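Local coordinates for DUF4276 family protein (Pyrococcus horikoshii, PDB 2P62) that is of unknown function but belongs to a family in the Toprim-like clan, whose better-known members include topoisomerases and primases, at residues L139-E143 against P144-E148; Y158-L162 against D163-E167. All blocks are in the same frame, centred on the assembly; numbering follows the deposited sequence.

Interaction 1. Residues L139-E143 against P144-E148; sequences LTLNE and PFVKE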
loop_
_atom_site.group_PDB
_atom_site.type_symbol
_atom_site.label_atom_id
_atom_site.label_comp_id
_atom_site.label_asym_id
_atom_site.label_seq_id
_atom_site.Cartn_x
_atom_site.Cartn_y
_atom_site.Cartn_z
ATOM N N LEU A 139 -13.667 20.649 -8.036
ATOM C CA LEU A 139 -12.894 21.622 -8.804
ATOM C C LEU A 139 -12.894 21.214 -10.263
ATOM O O LEU A 139 -13.519 20.223 -10.633
ATOM C CB LEU A 139 -11.447 21.734 -8.272
ATOM C CG LEU A 139 -10.408 20.589 -8.248
ATOM C CD1 LEU A 139 -11.025 19.336 -7.637
ATOM C CD2 LEU A 139 -9.892 20.295 -9.642
ATOM N N THR A 140 -12.228 21.999 -11.100
ATOM C CA THR A 140 -12.143 21.680 -12.518
ATOM C C THR A 140 -10.675 21.623 -12.886
ATOM O O THR A 140 -9.953 22.611 -12.773
ATOM C CB THR A 140 -12.845 22.734 -13.390
ATOM O OG1 THR A 140 -14.246 22.756 -13.080
ATOM C CG2 THR A 140 -12.674 22.396 -14.871
ATOM N N LEU A 141 -10.234 20.439 -13.282
ATOM C CA LEU A 141 -8.850 20.219 -13.665
ATOM C C LEU A 141 -8.831 20.367 -15.176
ATOM O O LEU A 141 -9.311 19.498 -15.902
ATOM C CB LEU A 141 -8.432 18.812 -13.235
ATOM C CG LEU A 141 -6.988 18.320 -13.313
ATOM C CD1 LEU A 141 -6.741 17.758 -14.672
ATOM C CD2 LEU A 141 -6.008 19.432 -12.957
ATOM N N ASN A 142 -8.295 21.473 -15.663
ATOM C CA ASN A 142 -8.292 21.687 -17.098
ATOM C C ASN A 142 -7.136 21.060 -17.860
ATOM O O ASN A 142 -6.195 21.747 -18.252
ATOM C CB ASN A 142 -8.382 23.183 -17.391
ATOM C CG ASN A 142 -9.780 23.727 -17.160
ATOM O OD1 ASN A 142 -10.733 23.303 -17.822
ATOM N ND2 ASN A 142 -9.914 24.657 -16.214
ATOM N N GLU A 143 -7.224 19.746 -18.068
ATOM C CA GLU A 143 -6.210 18.989 -18.807
ATOM C C GLU A 143 -6.910 18.204 -19.929
ATOM O O GLU A 143 -7.737 17.328 -19.672
ATOM C CB GLU A 143 -5.453 18.047 -17.860
ATOM C CG GLU A 143 -4.588 18.773 -16.822
ATOM C CD GLU A 143 -3.394 19.491 -17.443
ATOM O OE1 GLU A 143 -2.756 20.320 -16.747
ATOM O OE2 GLU A 143 -3.089 19.218 -18.627
ATOM N N PRO A 144 -6.582 18.514 -21.194
ATOM C CA PRO A 144 -7.191 17.845 -22.352
ATOM C C PRO A 144 -7.122 16.321 -22.375
ATOM O O PRO A 144 -7.940 15.664 -23.027
ATOM C CB PRO A 144 -6.473 18.483 -23.544
ATOM C CG PRO A 144 -5.129 18.863 -22.980
ATOM C CD PRO A 144 -5.490 19.410 -21.614
ATOM N N PHE A 145 -6.168 15.751 -21.652
ATOM C CA PHE A 145 -6.030 14.302 -21.644
ATOM C C PHE A 145 -6.469 13.626 -20.350
ATOM O O PHE A 145 -6.250 12.427 -20.165
ATOM C CB PHE A 145 -4.586 13.937 -21.987
ATOM C CG PHE A 145 -4.208 14.288 -23.396
ATOM C CD1 PHE A 145 -4.815 13.637 -24.467
ATOM C CD2 PHE A 145 -3.291 15.301 -23.661
ATOM C CE1 PHE A 145 -4.518 13.990 -25.782
ATOM C CE2 PHE A 145 -2.986 15.664 -24.974
ATOM C CZ PHE A 145 -3.604 15.004 -26.037
ATOM N N VAL A 146 -7.118 14.386 -19.472
ATOM C CA VAL A 146 -7.581 13.850 -18.198
ATOM C C VAL A 146 -9.092 13.996 -18.014
ATOM O O VAL A 146 -9.640 15.082 -18.161
ATOM C CB VAL A 146 -6.865 14.546 -17.014
ATOM C CG1 VAL A 146 -7.274 13.890 -15.702
ATOM C CG2 VAL A 146 -5.350 14.478 -17.202
ATOM N N LYS A 147 -9.757 12.890 -17.688
ATOM C CA LYS A 147 -11.196 12.904 -17.470
ATOM C C LYS A 147 -11.531 13.749 -16.256
ATOM O O LYS A 147 -10.754 13.838 -15.305
ATOM C CB LYS A 147 -11.731 11.486 -17.275
ATOM C CG LYS A 147 -11.718 10.653 -18.530
ATOM C CD LYS A 147 -12.312 9.278 -18.287
ATOM C CE LYS A 147 -12.345 8.461 -19.573
ATOM N NZ LYS A 147 -12.939 7.108 -19.359
ATOM N N GLU A 148 -12.705 14.364 -16.286
ATOM C CA GLU A 148 -13.136 15.226 -15.198
ATOM C C GLU A 148 -13.850 14.407 -14.113
ATOM O O GLU A 148 -15.069 14.477 -13.972
ATOM C CB GLU A 148 -14.054 16.305 -15.778
ATOM C CG GLU A 148 -13.887 17.679 -15.172
ATOM C CD GLU A 148 -12.494 18.259 -15.363
ATOM O OE1 GLU A 148 -12.038 18.371 -16.519
ATOM O OE2 GLU A 148 -11.855 18.607 -14.349
HETATM O O HOH W 1 -8.845 17.506 -17.179
HETATM O O HOH W 2 -3.757 16.755 -20.491
#
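E148 turns back on the loop to accept the backbone N-H of L141, with L141 N 2.7 Å from E148 OE2 and an N-H...O angle of 146°. The donor meets the syn side of the carboxylate, 21° out of its plane; a bend at chi2 (61°) curls the side chain inward to make this possible. E148 OE1 also lies 3.0 Å from L141 O, an acceptor facing an acceptor, so the placement probably carries an electrostatic cost. Further along, E143 to V146 forms a type I beta turn closed by V146 N to E143 O (3.0 Å), the donor standing well above the carbonyl plane. E143 N makes a weak bond to L141 O, closing an inverse gamma turn centred on N142, and also donates to a water at 2.9 Å. L141 O and V146 O lie on that water's donating side, but more acceptors crowd it than its two hydrogens can serve. A second water accepts from F145 N (2.9 Å) and donates to E143 OE2. L141 CD1 reaches V146 CB at 4.0 Å. Backbone bonds tie F145 and K147 to L184; within the loop, the chemistry is consistent with a carboxylate and two waters supplementing one turn bond.

Interaction 2. Residues Y158-L162 against D163-E167; sequences YLAKL and DGILE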
loop_
_atom_site.group_PDB
_atom_site.type_symbol
_atom_site.label_atom_id
_atom_site.label_comp_id
_atom_site.label_asym_id
_atom_site.label_seq_id
_atom_site.Cartn_x
_atom_site.Cartn_y
_atom_site.Cartn_z
ATOM N N TYR A 158 -4.530 18.518 -9.462
ATOM C CA TYR A 158 -4.508 19.972 -9.553
ATOM C C TYR A 158 -3.284 20.541 -8.845
ATOM O O TYR A 158 -2.695 21.534 -9.288
ATOM C CB TYR A 158 -5.802 20.563 -8.977
ATOM C CG TYR A 158 -5.931 22.052 -9.191
ATOM C CD1 TYR A 158 -5.553 22.950 -8.200
ATOM C CD2 TYR A 158 -6.404 22.562 -10.399
ATOM C CE1 TYR A 158 -5.639 24.321 -8.398
ATOM C CE2 TYR A 158 -6.496 23.935 -10.614
ATOM C CZ TYR A 158 -6.110 24.810 -9.604
ATOM O OH TYR A 158 -6.192 26.171 -9.803
ATOM N N LEU A 159 -2.896 19.902 -7.748
ATOM C CA LEU A 159 -1.720 20.329 -7.012
ATOM C C LEU A 159 -0.502 20.083 -7.908
ATOM O O LEU A 159 0.407 20.908 -7.970
ATOM C CB LEU A 159 -1.586 19.534 -5.709
ATOM C CG LEU A 159 -0.341 19.824 -4.855
ATOM C CD1 LEU A 159 -0.311 21.285 -4.456
ATOM C CD2 LEU A 159 -0.350 18.938 -3.620
ATOM N N ALA A 160 -0.497 18.951 -8.610
ATOM C CA ALA A 160 0.605 18.613 -9.505
ATOM C C ALA A 160 0.702 19.678 -10.590
ATOM O O ALA A 160 1.795 20.096 -10.976
ATOM C CB ALA A 160 0.385 17.233 -10.131
ATOM N N LYS A 161 -0.452 20.113 -11.076
ATOM C CA LYS A 161 -0.506 21.147 -12.098
ATOM C C LYS A 161 0.148 22.435 -11.588
ATOM O O LYS A 161 1.085 22.944 -12.196
ATOM C CB LYS A 161 -1.961 21.413 -12.494
ATOM C CG LYS A 161 -2.130 22.399 -13.640
ATOM C CD LYS A 161 -3.569 22.390 -14.129
ATOM C CE LYS A 161 -3.766 23.283 -15.338
ATOM N NZ LYS A 161 -5.146 23.148 -15.880
ATOM N N LEU A 162 -0.337 22.957 -10.466
ATOM C CA LEU A 162 0.225 24.186 -9.911
ATOM C C LEU A 162 1.724 24.086 -9.718
ATOM O O LEU A 162 2.448 25.073 -9.864
ATOM C CB LEU A 162 -0.422 24.514 -8.569
ATOM C CG LEU A 162 -1.946 24.672 -8.582
ATOM C CD1 LEU A 162 -2.401 25.242 -7.235
ATOM C CD2 LEU A 162 -2.364 25.592 -9.713
ATOM N N ASP A 163 2.181 22.880 -9.395
ATOM C CA ASP A 163 3.594 22.610 -9.160
ATOM C C ASP A 163 4.355 22.532 -10.490
ATOM O O ASP A 163 5.575 22.372 -10.509
ATOM C CB ASP A 163 3.727 21.292 -8.391
ATOM C CG ASP A 163 5.070 21.140 -7.699
ATOM O OD1 ASP A 163 5.360 20.024 -7.245
ATOM O OD2 ASP A 163 5.834 22.118 -7.592
ATOM N N GLY A 164 3.628 22.640 -11.600
ATOM C CA GLY A 164 4.259 22.580 -12.908
ATOM C C GLY A 164 4.623 21.184 -13.397
ATOM O O GLY A 164 5.255 21.036 -14.447
ATOM N N ILE A 165 4.224 20.159 -12.646
ATOM C CA ILE A 165 4.527 18.772 -13.010
ATOM C C ILE A 165 3.824 18.341 -14.303
ATOM O O ILE A 165 4.467 17.839 -15.226
ATOM C CB ILE A 165 4.105 17.765 -11.891
ATOM C CG1 ILE A 165 4.756 18.128 -10.546
ATOM C CG2 ILE A 165 4.495 16.351 -12.298
ATOM C CD1 ILE A 165 6.262 18.004 -10.514
ATOM N N LEU A 166 2.508 18.533 -14.366
ATOM C CA LEU A 166 1.732 18.125 -15.536
ATOM C C LEU A 166 2.173 18.839 -16.805
ATOM O O LEU A 166 1.915 18.373 -17.915
ATOM C CB LEU A 166 0.241 18.370 -15.294
ATOM C CG LEU A 166 -0.360 17.701 -14.055
ATOM C CD1 LEU A 166 -1.889 17.814 -14.094
ATOM C CD2 LEU A 166 0.074 16.246 -14.011
ATOM N N GLU A 167 2.828 19.977 -16.620
ATOM C CA GLU A 167 3.347 20.776 -17.717
ATOM C C GLU A 167 4.639 20.113 -18.190
ATOM O O GLU A 167 4.818 19.856 -19.380
ATOM C CB GLU A 167 3.629 22.195 -17.225
ATOM C CG GLU A 167 4.344 23.079 -18.226
ATOM C CD GLU A 167 3.672 23.060 -19.584
ATOM O OE1 GLU A 167 2.426 23.218 -19.634
ATOM O OE2 GLU A 167 4.389 22.890 -20.602
HETATM O O HOH W 3 1.682 21.706 -14.563
#
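K161 O is gripped twice where the helix 152-162 stops: G164 N donates to it at 2.6 Å, and a water donates to K161 O at 2.7 Å. G164 N approaches from above the carbonyl plane, 54° out of it, as expected when the chain curls tightly back over the last turn. That water also accepts, weakly, from E167 N, and so bridges the end of one helix and the start of the next. One residue earlier, A160 O receives I165 N at 2.9 Å. The two return bonds, together with the positive phi of G164 (78°), define a Schellman motif; G164 is at the same time the N-cap of helix 165-168, so a single glycine ends one helix and begins another. The last regular helical bond before the break is D163 N to L159 O, 3.0 Å. Apolar packing follows the same path. A160 CB faces I165 CB at 4.1 Å, the hydrophobic pairing that commonly accompanies this motif. L166 straddles the A160-K161 peptide, with CD2 4.0 Å from A160 CB and CD1 3.9 Å from K161 CB; its chi1 of -56°, placing CG opposite the carbonyl carbon, brings the fork over K161 N. D163 sends its carboxylate the other way, CG anti to the backbone N, where OD1 forms a salt bridge with R218 and a hydrogen bond with Y211 of helix 204-218.

Interactions 1 and 2 follow each other along the chain, on the same side of its centre, with their own centres about 12 Å apart. They also touch: K161 NZ of interaction 2 lies 2.9 Å from N142 O of interaction 1, a probable hydrogen bond, and E143 OE1 packs on K161 CE at 3.4 Å. Both meet on helix 152-162: L141 of interaction 1 packs against it, and its C-terminal end forms interaction 2. Both are partly buried, yet interaction 1 is the more superficial, four of its nine touching residues being exposed against none of eight in interaction 2. The loop adds a carboxylate and two waters to one turn bond, while the junction relies mainly on main-chain bonds, one water and aliphatic contacts.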